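Local coordinates for dual specificity protein phosphatase 14 (Homo sapiens, PDB 2WGP) that removes phosphate from tyrosine, serine and threonine residues of proteins, inactivating ERK, JNK and p38 MAP kinases and restraining T-cell receptor signalling, at residues Val114-Thr119 and Val151-Gln156; Asn138-Lys141 and Val146-Pro149; Leu87-Val92 and Ile158-Gln163; Ala83-Tyr88 and Ala118-Ala123; Tyr124-Lys127 and Cys132-Glu135. One frame throughout, in Å; residues are numbered along the deposited sequence.

Contact 1: residues Val114-Thr119 and Val151-Gln156; sequences VSRSAT and VGFWRQ. With PO4 (phosphate ion), chain C.
One aromatic ring, that of Phe153, meets two hydroxyls and the aliphatic part of a phosphate-binding arginine, illustrating how a helix can back a catalytic loop. Residues 114-119 contain the end of the P-loop, the CX5R signature of protein tyrosine phosphatases, and the first turn of helix 116-129; the ring comes from helix 151-165. Ser115 OG approaches Phe153 CD1 obliquely at 3.2 Å, while its hydrogen bonds go to Asp79 and Asn150. Thr119 OG1, 3.4 Å from Phe153 CD1 and also oblique to the ring, donates to Ser115 O, as does Thr119 N; the two donors reach that oxygen from opposite faces of its carbonyl plane. Arg116 brings CG to the ring edge, 3.7 Å from Phe153 CE1, then bends at chi3 (-71°), which turns the guanidinium to the phosphate. Glu61 holds the other end through a salt bridge to NH1. Val114 N and Ser115 N both donate to phosphate O3, and Arg116 N to O1, at the start of a helix whose dipole probably adds to the attraction. The guanidinium meets the anion edge-on: Arg116 NE reaches O1 at 2.8 Å, and Arg116 NH2 reaches O2 at 2.9 Å along a nearly straight bond (174°).

Contact 2: residues Asn138-Lys141 and Val146-Pro149; sequences NWVK and VIRP
Val140 and Ile147 make the tight half of this contact, crossing at about a right angle with Val140 CG1 3.8 Å from Ile147 CD1. The same valine methyl also meets the other branch of the isoleucine, CG2, at 4.0 Å. Ile147 has CG1 in the crowded position between its backbone N and carbonyl carbon (chi1 70°), which turns both CG2 and the CG1-CD1 arm to the helix. CG1 itself is covered by Lys141, whose CD lies 3.9 Å from it.

The pairing shows how, in the dual specificity phosphatase fold, the connection between two helices packs back on the first of them: the chain leaves helix 133-143, and the residues leading to helix 151-165 return to it. Ile147 also touches Ala118, so it lies between helix 133-143 and helix 116-129.

Toward solvent the character changes. Lys141 bends at chi2 (89°), laying its methylenes over the isoleucine while NZ continues to a hydrogen bond with Pro145 O. No direct hydrogen bond joins the two segments here. Instead a water accepts from Lys141 NZ at 2.8 Å and, more distantly, from Arg148 NH1 at 3.3 Å, meeting the guanidinium at its edge and in its plane. The two cationic nitrogens, Lys141 NZ and Arg148 NH1, stay 5.6 Å apart, and Arg148 also forms a salt bridge to Glu187.

Contact 3: residues Leu87-Val92 and Ile158-Gln163; sequences LYFDTV and IDYERQ
Within 158-163, Tyr160 does the touching, meeting Phe89 and Asp90, and the residues before and after it frame its position. Asp159, just ahead, bonds within its own helix: OD1 accepts from Gln163 NE2 at 2.7 Å, almost in line with its C-O bond. Outside the two segments, the same oxygen pairs with Arg162 of a neighbouring subunit.

With CG anti to the backbone N (chi1 -170°), Tyr160 reaches out from its helix and its ring passes alongside Phe89, the two side chains running in opposite directions. Phe89 CB sits over the tyrosine face, 3.9 Å from the ring centroid and 13° off the normal, a CH-pi contact. Farther back, Phe89 CD1 lies 3.5 Å from Tyr160 CG, above the same ring but toward its rim. The planes are inclined at 52°, an oblique pairing. At the phenol end, Tyr160 OH donates to Asp90 OD2 at 2.8 Å, arriving from above the carboxylate plane. That oxygen also receives a salt bridge from Lys127, which probably steadies its negative charge.

One turn on, Gln163 OE1 accepts from a water at a long 3.3 Å, and the same water donates to Asp90 OD1 at 2.6 Å, giving the second carboxylate oxygen an indirect link to the helix. Aromatic packing inside and polar bonds at the margin thus join two helices of the layered alpha/beta fold of cysteine-based phosphatases.

Contact 4: residues Ala83-Tyr88 and Ala118-Ala123; sequences APIGLY and ATLCIA
Torsions that keep Ile85 almost fully extended (chi1 -170°, chi2 162°) carry CD1 across to Thr119, while Leu120, with CG beside its backbone N (chi1 -66°), turns CD2 back to meet the isoleucine shaft. The example shows how a short 3-10 helix can be seated on a long one. Residues 83-88 belong to the connection between strand 71-74 and helix 89-101, the region that in relatives of this phosphatase family carries the general acid, and 118-123 lie on the helix that follows the P-loop.

Pro84 is the centre of an inverse gamma turn, after which the 3-10 turn directs Ile85 inward; Tyr88 N donates to Ile85 O at 2.9 Å and keeps the turn compact. Ile85 crosses both of its partners obliquely. Its CD1 lies 3.9 Å from Thr119 CB and 4.0 Å from Thr119 CG2, so the methyl meets the carbon side of the threonine.

Helix 151-165 completes the setting. Gln156 holds the turn by hydrogen bonds to Gly86 N and Ala83 O, and Phe153 packs on Ile85. Phe89, at the start of the next helix, touches both Thr119 and Leu120.

Tyr88 contributes its root: its ring takes no part here and packs on Arg148 of a neighbouring subunit. Leu120 CD2 meets two residues of the 3-10 turn, lying 3.8 Å from Ile85 CG1 and 4.1 Å from Tyr88 CB.

Contact 5: residues Tyr124-Lys127 and Cys132-Glu135; sequences YLMK and CLLE
Met126 carries this contact through its sulfur, which rests against the start of the next helix: SD lies 3.6 Å from Leu133 CA and 3.7 Å from Leu133 CB. The thioether meets the root of the leucine, with the two side chains crossing obliquely. A bend at chi3 (-74°) folds the terminal methyl over, bringing Met126 CE to 4.0 Å from Leu133 CD1. Closer to the methionine backbone, Met126 CG approaches Cys132 C at 4.1 Å, so the side chain also packs on the main chain of the turn.

Around this apolar pair lies a polar shell that sets the helix start. Cys132 N donates to Glu135 OE1 at 3.2 Å, reaching the carboxylate on its anti side and somewhat out of its plane. In return Glu135 N makes a weak, long bond to Cys132 SG, at 3.6 Å but nearly straight (165°). The two next amides of the first turn are taken from outside. Leu133 N donates to Glu161 OE2, which ties the helix start to helix 151-165, and Leu134 N to Thr169 OG1, in the loop beyond that helix. Glu161 and Leu164 of helix 151-165, together with Ala136, also touch Met126.

The reciprocal bonds of Cys132 and Glu135 are a capping box, with a cysteine sulfur as the N-cap acceptor, and it opens helix 133-143 just after the short turn from helix 116-129.

In the fold
Helix 116-129 ties the set together, supplying one segment each to contacts 1, 4 and 5. Contacts 1 and 4 share Thr119, their centres 6 Å apart, and contact 3 follows 7 Å from contact 4, centre to centre. The active site lies at contact 1: the side chain of Arg116 is about 4 Å from that of Cys110, which forms the phosphocysteine intermediate. Contact 2 is joined to the P-loop by a probable hydrogen bond from Arg148 N to Val114 O (2.8 Å). Contacts 3 and 5 are joined by the salt bridge between Asp90 OD2 and Lys127 NZ, 2.8 Å, whereas contacts 2 and 3 do not touch, their centres being 17 Å apart.

Contact 1: residues Val114-Thr119 and Val151-Gln156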
# COMPACT_ATOMS: atom_id res chain seq x y z
N VAL A 114 -22.98 -16.04 0.12
CA VAL A 114 -22.55 -15.32 -1.07
C VAL A 114 -21.07 -15.56 -1.47
O VAL A 114 -20.75 -15.75 -2.66
CB VAL A 114 -22.84 -13.79 -0.87
CG1 VAL A 114 -22.16 -12.94 -1.92
CG2 VAL A 114 -24.33 -13.51 -0.88
N SER A 115 -20.16 -15.52 -0.49
CA SER A 115 -18.73 -15.43 -0.75
C SER A 115 -17.92 -16.60 -0.14
O SER A 115 -17.41 -17.44 -0.89
CB SER A 115 -18.19 -14.07 -0.29
OG SER A 115 -16.79 -13.96 -0.48
N ARG A 116 -17.85 -16.68 1.18
CA ARG A 116 -17.01 -17.71 1.82
C ARG A 116 -17.43 -19.14 1.44
O ARG A 116 -16.60 -19.94 0.99
CB ARG A 116 -16.97 -17.56 3.35
CG ARG A 116 -16.09 -16.41 3.85
CD ARG A 116 -16.30 -16.14 5.33
NE ARG A 116 -17.60 -15.52 5.57
CZ ARG A 116 -18.00 -15.01 6.74
NH1 ARG A 116 -17.23 -15.07 7.82
NH2 ARG A 116 -19.20 -14.51 6.84
N SER A 117 -18.70 -19.49 1.65
CA SER A 117 -19.19 -20.84 1.34
C SER A 117 -19.12 -21.18 -0.15
O SER A 117 -18.68 -22.28 -0.52
CB SER A 117 -20.58 -21.10 1.92
OG SER A 117 -21.57 -20.26 1.36
N ALA A 118 -19.52 -20.23 -0.99
CA ALA A 118 -19.47 -20.42 -2.45
C ALA A 118 -18.06 -20.71 -2.89
O ALA A 118 -17.84 -21.55 -3.77
CB ALA A 118 -19.98 -19.15 -3.18
N THR A 119 -17.08 -20.02 -2.29
CA THR A 119 -15.67 -20.17 -2.70
C THR A 119 -15.19 -21.60 -2.41
O THR A 119 -14.55 -22.24 -3.25
CB THR A 119 -14.76 -19.15 -2.00
OG1 THR A 119 -15.18 -17.81 -2.37
CG2 THR A 119 -13.28 -19.40 -2.40
N VAL A 151 -12.93 -10.38 -4.35
CA VAL A 151 -11.86 -10.45 -5.38
C VAL A 151 -10.60 -11.20 -4.94
O VAL A 151 -9.93 -11.82 -5.78
CB VAL A 151 -11.50 -9.07 -5.97
CG1 VAL A 151 -12.73 -8.53 -6.75
CG2 VAL A 151 -11.00 -8.12 -4.87
N GLY A 152 -10.28 -11.16 -3.63
CA GLY A 152 -9.15 -11.92 -3.09
C GLY A 152 -9.38 -13.42 -3.16
O GLY A 152 -8.48 -14.21 -3.53
N PHE A 153 -10.60 -13.82 -2.83
CA PHE A 153 -11.01 -15.21 -2.98
C PHE A 153 -10.86 -15.67 -4.44
O PHE A 153 -10.42 -16.79 -4.68
CB PHE A 153 -12.45 -15.43 -2.46
CG PHE A 153 -12.62 -15.27 -0.95
CD1 PHE A 153 -13.89 -15.41 -0.39
CD2 PHE A 153 -11.55 -15.03 -0.10
CE1 PHE A 153 -14.09 -15.30 0.98
CE2 PHE A 153 -11.74 -14.92 1.29
CZ PHE A 153 -13.02 -15.05 1.83
N TRP A 154 -11.27 -14.83 -5.39
CA TRP A 154 -11.03 -15.09 -6.81
C TRP A 154 -9.55 -15.30 -7.16
O TRP A 154 -9.24 -16.27 -7.84
CB TRP A 154 -11.66 -14.00 -7.69
CG TRP A 154 -13.08 -14.31 -8.00
CD1 TRP A 154 -14.18 -13.71 -7.49
CD2 TRP A 154 -13.56 -15.32 -8.90
NE1 TRP A 154 -15.32 -14.27 -8.01
CE2 TRP A 154 -14.96 -15.27 -8.87
CE3 TRP A 154 -12.92 -16.28 -9.71
CZ2 TRP A 154 -15.76 -16.13 -9.63
CZ3 TRP A 154 -13.73 -17.12 -10.49
CH2 TRP A 154 -15.13 -17.04 -10.44
N ARG A 155 -8.66 -14.42 -6.71
CA ARG A 155 -7.20 -14.62 -6.89
C ARG A 155 -6.78 -16.00 -6.38
O ARG A 155 -6.05 -16.73 -7.05
CB ARG A 155 -6.38 -13.54 -6.18
CG ARG A 155 -6.51 -12.16 -6.77
CD ARG A 155 -5.45 -11.19 -6.22
NE ARG A 155 -5.62 -10.86 -4.80
CZ ARG A 155 -6.39 -9.88 -4.30
NH1 ARG A 155 -7.13 -9.11 -5.09
NH2 ARG A 155 -6.42 -9.70 -2.99
N GLN A 156 -7.31 -16.39 -5.24
CA GLN A 156 -6.93 -17.65 -4.61
C GLN A 156 -7.49 -18.84 -5.38
O GLN A 156 -6.79 -19.84 -5.58
CB GLN A 156 -7.34 -17.66 -3.14
CG GLN A 156 -6.61 -16.61 -2.29
CD GLN A 156 -7.02 -16.60 -0.83
OE1 GLN A 156 -6.98 -17.64 -0.16
NE2 GLN A 156 -7.39 -15.41 -0.31
P PO4 C . -20.27 -14.23 3.25
O1 PO4 C . -18.89 -14.81 3.19
O2 PO4 C . -21.00 -14.33 4.56
O3 PO4 C . -21.16 -14.96 2.24
O4 PO4 C . -20.25 -12.76 2.82

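Contact 2: residues Asn138-Lys141 and Val146-Pro149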
# COMPACT_ATOMS: atom_id res chain seq x y z
N ASN A 138 -20.08 -21.28 -12.77
CA ASN A 138 -21.38 -21.35 -13.45
C ASN A 138 -22.30 -22.38 -12.81
O ASN A 138 -23.50 -22.13 -12.67
CB ASN A 138 -21.22 -21.67 -14.93
CG ASN A 138 -20.52 -20.58 -15.71
OD1 ASN A 138 -20.53 -19.41 -15.34
ND2 ASN A 138 -19.92 -20.96 -16.82
N TRP A 139 -21.74 -23.51 -12.39
CA TRP A 139 -22.47 -24.58 -11.68
C TRP A 139 -23.15 -24.02 -10.40
O TRP A 139 -24.37 -24.10 -10.23
CB TRP A 139 -21.46 -25.69 -11.33
CG TRP A 139 -21.97 -26.95 -10.71
CD1 TRP A 139 -23.00 -27.10 -9.83
CD2 TRP A 139 -21.39 -28.25 -10.85
NE1 TRP A 139 -23.14 -28.39 -9.47
CE2 TRP A 139 -22.17 -29.13 -10.09
CE3 TRP A 139 -20.32 -28.75 -11.60
CZ2 TRP A 139 -21.90 -30.50 -10.03
CZ3 TRP A 139 -20.06 -30.11 -11.54
CH2 TRP A 139 -20.84 -30.97 -10.76
N VAL A 140 -22.36 -23.43 -9.52
CA VAL A 140 -22.89 -22.89 -8.27
C VAL A 140 -23.83 -21.70 -8.53
O VAL A 140 -24.89 -21.60 -7.93
CB VAL A 140 -21.77 -22.45 -7.32
CG1 VAL A 140 -22.39 -21.94 -5.99
CG2 VAL A 140 -20.80 -23.61 -7.04
N LYS A 141 -23.44 -20.83 -9.45
CA LYS A 141 -24.24 -19.66 -9.83
C LYS A 141 -25.62 -20.08 -10.43
O LYS A 141 -26.62 -19.40 -10.20
CB LYS A 141 -23.40 -18.77 -10.77
CG LYS A 141 -23.98 -17.44 -11.21
CD LYS A 141 -23.66 -16.29 -10.28
CE LYS A 141 -23.99 -14.96 -10.96
NZ LYS A 141 -24.50 -13.94 -10.04
N VAL A 146 -27.11 -15.49 -6.36
CA VAL A 146 -26.56 -14.40 -5.57
C VAL A 146 -25.08 -14.55 -5.22
O VAL A 146 -24.50 -13.59 -4.69
CB VAL A 146 -27.37 -14.15 -4.25
CG1 VAL A 146 -28.84 -13.82 -4.56
CG2 VAL A 146 -27.22 -15.32 -3.29
N ILE A 147 -24.45 -15.69 -5.55
CA ILE A 147 -23.03 -15.85 -5.18
C ILE A 147 -22.14 -14.80 -5.82
O ILE A 147 -22.39 -14.32 -6.95
CB ILE A 147 -22.45 -17.29 -5.38
CG1 ILE A 147 -22.27 -17.70 -6.87
CG2 ILE A 147 -23.27 -18.31 -4.57
CD1 ILE A 147 -21.02 -18.57 -7.10
N ARG A 148 -21.13 -14.42 -5.06
CA ARG A 148 -20.22 -13.33 -5.42
C ARG A 148 -18.97 -13.38 -4.52
O ARG A 148 -18.80 -12.56 -3.62
CB ARG A 148 -20.94 -11.99 -5.27
CG ARG A 148 -20.23 -10.83 -5.90
CD ARG A 148 -20.63 -10.62 -7.31
NE ARG A 148 -20.03 -9.42 -7.87
CZ ARG A 148 -20.17 -9.02 -9.13
NH1 ARG A 148 -20.85 -9.75 -9.99
NH2 ARG A 148 -19.61 -7.87 -9.52
N PRO A 149 -18.08 -14.35 -4.76
CA PRO A 149 -16.83 -14.40 -4.00
C PRO A 149 -16.09 -13.09 -4.10
O PRO A 149 -16.16 -12.39 -5.13
CB PRO A 149 -16.06 -15.51 -4.70
CG PRO A 149 -17.13 -16.43 -5.23
CD PRO A 149 -18.19 -15.48 -5.71
O HOH W 1 -21.90 -12.85 -9.67

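Contact 3: residues Leu87-Val92 and Ile158-Gln163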
# COMPACT_ATOMS: atom_id res chain seq x y z
N LEU A 87 -6.19 -21.88 2.15
CA LEU A 87 -5.59 -22.83 3.07
C LEU A 87 -6.59 -23.91 3.49
O LEU A 87 -6.21 -24.92 4.09
CB LEU A 87 -5.02 -22.11 4.31
CG LEU A 87 -3.80 -21.19 4.15
CD1 LEU A 87 -3.41 -20.48 5.47
CD2 LEU A 87 -2.59 -21.95 3.61
N TYR A 88 -7.87 -23.68 3.22
CA TYR A 88 -8.93 -24.64 3.52
C TYR A 88 -9.48 -25.35 2.28
O TYR A 88 -10.39 -26.17 2.38
CB TYR A 88 -10.06 -23.95 4.27
CG TYR A 88 -9.66 -23.44 5.65
CD1 TYR A 88 -9.70 -24.29 6.76
CD2 TYR A 88 -9.24 -22.14 5.84
CE1 TYR A 88 -9.35 -23.84 8.04
CE2 TYR A 88 -8.90 -21.68 7.13
CZ TYR A 88 -8.94 -22.55 8.22
OH TYR A 88 -8.60 -22.13 9.49
N PHE A 89 -8.94 -25.05 1.09
CA PHE A 89 -9.48 -25.62 -0.14
C PHE A 89 -9.41 -27.15 -0.10
O PHE A 89 -10.45 -27.82 -0.23
CB PHE A 89 -8.77 -25.08 -1.38
CG PHE A 89 -9.16 -23.65 -1.78
CD1 PHE A 89 -8.42 -22.99 -2.78
CD2 PHE A 89 -10.24 -22.95 -1.20
CE1 PHE A 89 -8.76 -21.70 -3.17
CE2 PHE A 89 -10.55 -21.66 -1.60
CZ PHE A 89 -9.82 -21.05 -2.59
N ASP A 90 -8.22 -27.70 0.13
CA ASP A 90 -8.02 -29.16 0.17
C ASP A 90 -8.72 -29.79 1.37
O ASP A 90 -9.42 -30.77 1.23
CB ASP A 90 -6.52 -29.54 0.18
CG ASP A 90 -5.86 -29.38 -1.19
OD1 ASP A 90 -4.71 -28.89 -1.25
OD2 ASP A 90 -6.50 -29.74 -2.20
N THR A 91 -8.58 -29.18 2.55
CA THR A 91 -9.12 -29.81 3.75
C THR A 91 -10.66 -29.86 3.73
O THR A 91 -11.25 -30.90 4.08
CB THR A 91 -8.55 -29.19 5.05
OG1 THR A 91 -8.90 -27.81 5.11
CG2 THR A 91 -7.00 -29.32 5.08
N VAL A 92 -11.31 -28.79 3.27
CA VAL A 92 -12.78 -28.78 3.20
C VAL A 92 -13.27 -29.67 2.05
O VAL A 92 -14.23 -30.41 2.21
CB VAL A 92 -13.40 -27.33 3.13
CG1 VAL A 92 -14.90 -27.35 2.83
CG2 VAL A 92 -13.14 -26.56 4.45
N ILE A 158 -8.14 -18.89 -8.58
CA ILE A 158 -7.40 -18.91 -9.86
C ILE A 158 -6.07 -19.63 -9.69
O ILE A 158 -5.69 -20.44 -10.52
CB ILE A 158 -7.19 -17.50 -10.46
CG1 ILE A 158 -8.50 -16.95 -11.02
CG2 ILE A 158 -6.11 -17.56 -11.59
CD1 ILE A 158 -8.54 -15.40 -11.25
N ASP A 159 -5.37 -19.33 -8.59
CA ASP A 159 -4.13 -20.05 -8.25
C ASP A 159 -4.39 -21.54 -8.07
O ASP A 159 -3.66 -22.35 -8.61
CB ASP A 159 -3.44 -19.46 -7.00
CG ASP A 159 -2.03 -20.00 -6.82
OD1 ASP A 159 -1.89 -21.15 -6.35
OD2 ASP A 159 -1.05 -19.30 -7.16
N TYR A 160 -5.44 -21.89 -7.33
CA TYR A 160 -5.80 -23.29 -7.07
C TYR A 160 -6.17 -24.03 -8.36
O TYR A 160 -5.73 -25.16 -8.58
CB TYR A 160 -6.95 -23.37 -6.09
CG TYR A 160 -7.27 -24.74 -5.54
CD1 TYR A 160 -6.30 -25.51 -4.87
CD2 TYR A 160 -8.57 -25.26 -5.63
CE1 TYR A 160 -6.60 -26.74 -4.32
CE2 TYR A 160 -8.88 -26.51 -5.11
CZ TYR A 160 -7.89 -27.23 -4.45
OH TYR A 160 -8.23 -28.43 -3.91
N GLU A 161 -6.93 -23.36 -9.23
CA GLU A 161 -7.23 -23.90 -10.55
C GLU A 161 -5.95 -24.22 -11.33
O GLU A 161 -5.83 -25.29 -11.93
CB GLU A 161 -8.09 -22.95 -11.37
CG GLU A 161 -8.54 -23.61 -12.72
CD GLU A 161 -9.19 -22.67 -13.71
OE1 GLU A 161 -8.98 -21.45 -13.63
OE2 GLU A 161 -9.95 -23.19 -14.58
N ARG A 162 -5.00 -23.28 -11.31
CA ARG A 162 -3.72 -23.47 -12.01
C ARG A 162 -2.94 -24.65 -11.42
O ARG A 162 -2.32 -25.41 -12.17
CB ARG A 162 -2.86 -22.20 -11.97
CG ARG A 162 -3.37 -21.00 -12.79
CD ARG A 162 -2.58 -19.69 -12.43
NE ARG A 162 -1.21 -19.74 -12.98
CZ ARG A 162 -0.09 -19.39 -12.34
NH1 ARG A 162 -0.10 -18.94 -11.09
NH2 ARG A 162 1.06 -19.50 -12.97
N GLN A 163 -2.98 -24.81 -10.09
CA GLN A 163 -2.35 -25.95 -9.42
C GLN A 163 -2.99 -27.28 -9.90
O GLN A 163 -2.31 -28.28 -10.15
CB GLN A 163 -2.49 -25.86 -7.90
CG GLN A 163 -1.77 -24.71 -7.21
CD GLN A 163 -2.12 -24.64 -5.72
OE1 GLN A 163 -2.00 -25.64 -5.02
NE2 GLN A 163 -2.62 -23.48 -5.25
O HOH W 2 -3.29 -28.08 -3.29

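Contact 4: residues Ala83-Tyr88 and Ala118-Ala123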
# COMPACT_ATOMS: atom_id res chain seq x y z
N ALA A 83 -8.23 -12.69 3.64
CA ALA A 83 -8.43 -13.91 4.42
C ALA A 83 -7.91 -15.07 3.57
O ALA A 83 -8.31 -15.22 2.39
CB ALA A 83 -9.90 -14.13 4.75
N PRO A 84 -7.02 -15.90 4.15
CA PRO A 84 -6.36 -16.97 3.38
C PRO A 84 -7.23 -18.23 3.29
O PRO A 84 -6.84 -19.33 3.73
CB PRO A 84 -5.09 -17.24 4.20
CG PRO A 84 -5.53 -17.00 5.59
CD PRO A 84 -6.51 -15.85 5.53
N ILE A 85 -8.41 -18.05 2.68
CA ILE A 85 -9.39 -19.11 2.49
C ILE A 85 -8.83 -20.34 1.74
O ILE A 85 -9.22 -21.48 2.00
CB ILE A 85 -10.66 -18.56 1.81
CG1 ILE A 85 -11.80 -19.59 1.82
CG2 ILE A 85 -10.37 -18.15 0.35
CD1 ILE A 85 -13.17 -18.97 1.56
N GLY A 86 -7.90 -20.09 0.82
CA GLY A 86 -7.24 -21.15 0.09
C GLY A 86 -6.58 -22.23 0.92
O GLY A 86 -6.42 -23.37 0.46
N LEU A 87 -6.19 -21.88 2.15
CA LEU A 87 -5.59 -22.83 3.07
C LEU A 87 -6.59 -23.91 3.49
O LEU A 87 -6.21 -24.92 4.09
CB LEU A 87 -5.02 -22.11 4.31
CG LEU A 87 -3.80 -21.19 4.15
CD1 LEU A 87 -3.41 -20.48 5.47
CD2 LEU A 87 -2.59 -21.95 3.61
N TYR A 88 -7.87 -23.68 3.22
CA TYR A 88 -8.93 -24.64 3.52
C TYR A 88 -9.48 -25.35 2.28
O TYR A 88 -10.39 -26.17 2.38
CB TYR A 88 -10.06 -23.95 4.27
CG TYR A 88 -9.66 -23.44 5.65
CD1 TYR A 88 -9.70 -24.29 6.76
CD2 TYR A 88 -9.24 -22.14 5.84
CE1 TYR A 88 -9.35 -23.84 8.04
CE2 TYR A 88 -8.90 -21.68 7.13
CZ TYR A 88 -8.94 -22.55 8.22
OH TYR A 88 -8.60 -22.13 9.49
N ALA A 118 -19.52 -20.23 -0.99
CA ALA A 118 -19.47 -20.42 -2.45
C ALA A 118 -18.06 -20.71 -2.89
O ALA A 118 -17.84 -21.55 -3.77
CB ALA A 118 -19.98 -19.15 -3.18
N THR A 119 -17.08 -20.02 -2.29
CA THR A 119 -15.67 -20.17 -2.70
C THR A 119 -15.19 -21.60 -2.41
O THR A 119 -14.55 -22.24 -3.25
CB THR A 119 -14.76 -19.15 -2.00
OG1 THR A 119 -15.18 -17.81 -2.37
CG2 THR A 119 -13.28 -19.40 -2.40
N LEU A 120 -15.52 -22.10 -1.22
CA LEU A 120 -15.16 -23.45 -0.83
C LEU A 120 -15.86 -24.51 -1.67
O LEU A 120 -15.23 -25.52 -2.03
CB LEU A 120 -15.46 -23.65 0.66
CG LEU A 120 -14.62 -22.81 1.63
CD1 LEU A 120 -15.20 -22.92 3.03
CD2 LEU A 120 -13.11 -23.20 1.57
N CYS A 121 -17.13 -24.29 -2.01
CA CYS A 121 -17.86 -25.20 -2.92
C CYS A 121 -17.24 -25.22 -4.32
O CYS A 121 -17.09 -26.29 -4.90
CB CYS A 121 -19.35 -24.85 -2.99
SG CYS A 121 -20.23 -25.13 -1.48
N ILE A 122 -16.85 -24.05 -4.83
CA ILE A 122 -16.20 -23.97 -6.14
C ILE A 122 -14.88 -24.76 -6.14
O ILE A 122 -14.58 -25.50 -7.10
CB ILE A 122 -15.97 -22.49 -6.60
CG1 ILE A 122 -17.30 -21.82 -6.95
CG2 ILE A 122 -15.05 -22.44 -7.81
CD1 ILE A 122 -17.25 -20.24 -7.01
N ALA A 123 -14.12 -24.63 -5.05
CA ALA A 123 -12.85 -25.34 -4.95
C ALA A 123 -13.09 -26.87 -4.94
O ALA A 123 -12.38 -27.62 -5.63
CB ALA A 123 -12.08 -24.89 -3.69

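Contact 5: residues Tyr124-Lys127 and Cys132-Glu135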
# COMPACT_ATOMS: atom_id res chain seq x y z
N TYR A 124 -14.10 -27.31 -4.19
CA TYR A 124 -14.49 -28.73 -4.14
C TYR A 124 -14.88 -29.29 -5.52
O TYR A 124 -14.42 -30.37 -5.92
CB TYR A 124 -15.66 -28.94 -3.15
CG TYR A 124 -16.32 -30.29 -3.29
CD1 TYR A 124 -15.71 -31.44 -2.76
CD2 TYR A 124 -17.51 -30.43 -4.00
CE1 TYR A 124 -16.29 -32.68 -2.91
CE2 TYR A 124 -18.10 -31.68 -4.19
CZ TYR A 124 -17.49 -32.80 -3.63
OH TYR A 124 -18.08 -34.02 -3.78
N LEU A 125 -15.72 -28.56 -6.24
CA LEU A 125 -16.13 -28.95 -7.60
C LEU A 125 -14.94 -29.12 -8.56
O LEU A 125 -14.91 -30.08 -9.33
CB LEU A 125 -17.13 -27.94 -8.17
CG LEU A 125 -18.54 -27.89 -7.57
CD1 LEU A 125 -19.35 -26.77 -8.27
CD2 LEU A 125 -19.27 -29.25 -7.67
N MET A 126 -13.97 -28.22 -8.50
CA MET A 126 -12.77 -28.36 -9.30
C MET A 126 -11.97 -29.61 -8.94
O MET A 126 -11.55 -30.36 -9.83
CB MET A 126 -11.87 -27.14 -9.18
CG MET A 126 -12.40 -25.88 -9.89
SD MET A 126 -11.15 -24.63 -10.09
CE MET A 126 -11.01 -24.01 -8.39
N LYS A 127 -11.77 -29.83 -7.64
CA LYS A 127 -10.93 -30.92 -7.18
C LYS A 127 -11.57 -32.29 -7.38
O LYS A 127 -10.89 -33.22 -7.80
CB LYS A 127 -10.54 -30.76 -5.71
CG LYS A 127 -9.49 -31.82 -5.26
CD LYS A 127 -9.07 -31.65 -3.82
CE LYS A 127 -8.03 -32.72 -3.46
NZ LYS A 127 -7.34 -32.39 -2.19
N CYS A 132 -13.35 -27.08 -14.67
CA CYS A 132 -12.53 -25.89 -14.56
C CYS A 132 -13.25 -24.83 -13.72
O CYS A 132 -14.46 -24.95 -13.39
CB CYS A 132 -12.19 -25.34 -15.95
SG CYS A 132 -13.57 -24.61 -16.86
N LEU A 133 -12.52 -23.78 -13.38
CA LEU A 133 -13.03 -22.73 -12.51
C LEU A 133 -14.26 -22.02 -13.10
O LEU A 133 -15.22 -21.76 -12.38
CB LEU A 133 -11.93 -21.71 -12.23
CG LEU A 133 -12.27 -20.51 -11.37
CD1 LEU A 133 -12.93 -20.94 -10.04
CD2 LEU A 133 -10.98 -19.71 -11.12
N LEU A 134 -14.25 -21.73 -14.40
CA LEU A 134 -15.40 -21.08 -15.03
C LEU A 134 -16.65 -21.98 -14.91
O LEU A 134 -17.73 -21.51 -14.53
CB LEU A 134 -15.11 -20.73 -16.49
CG LEU A 134 -16.23 -20.07 -17.27
CD1 LEU A 134 -16.74 -18.78 -16.58
CD2 LEU A 134 -15.81 -19.82 -18.75
N GLU A 135 -16.49 -23.27 -15.21
CA GLU A 135 -17.61 -24.21 -15.11
C GLU A 135 -18.11 -24.36 -13.67
O GLU A 135 -19.30 -24.44 -13.44
CB GLU A 135 -17.23 -25.61 -15.62
CG GLU A 135 -16.90 -25.77 -17.07
CD GLU A 135 -16.45 -27.24 -17.42
OE1 GLU A 135 -15.27 -27.67 -17.13
OE2 GLU A 135 -17.29 -27.97 -18.00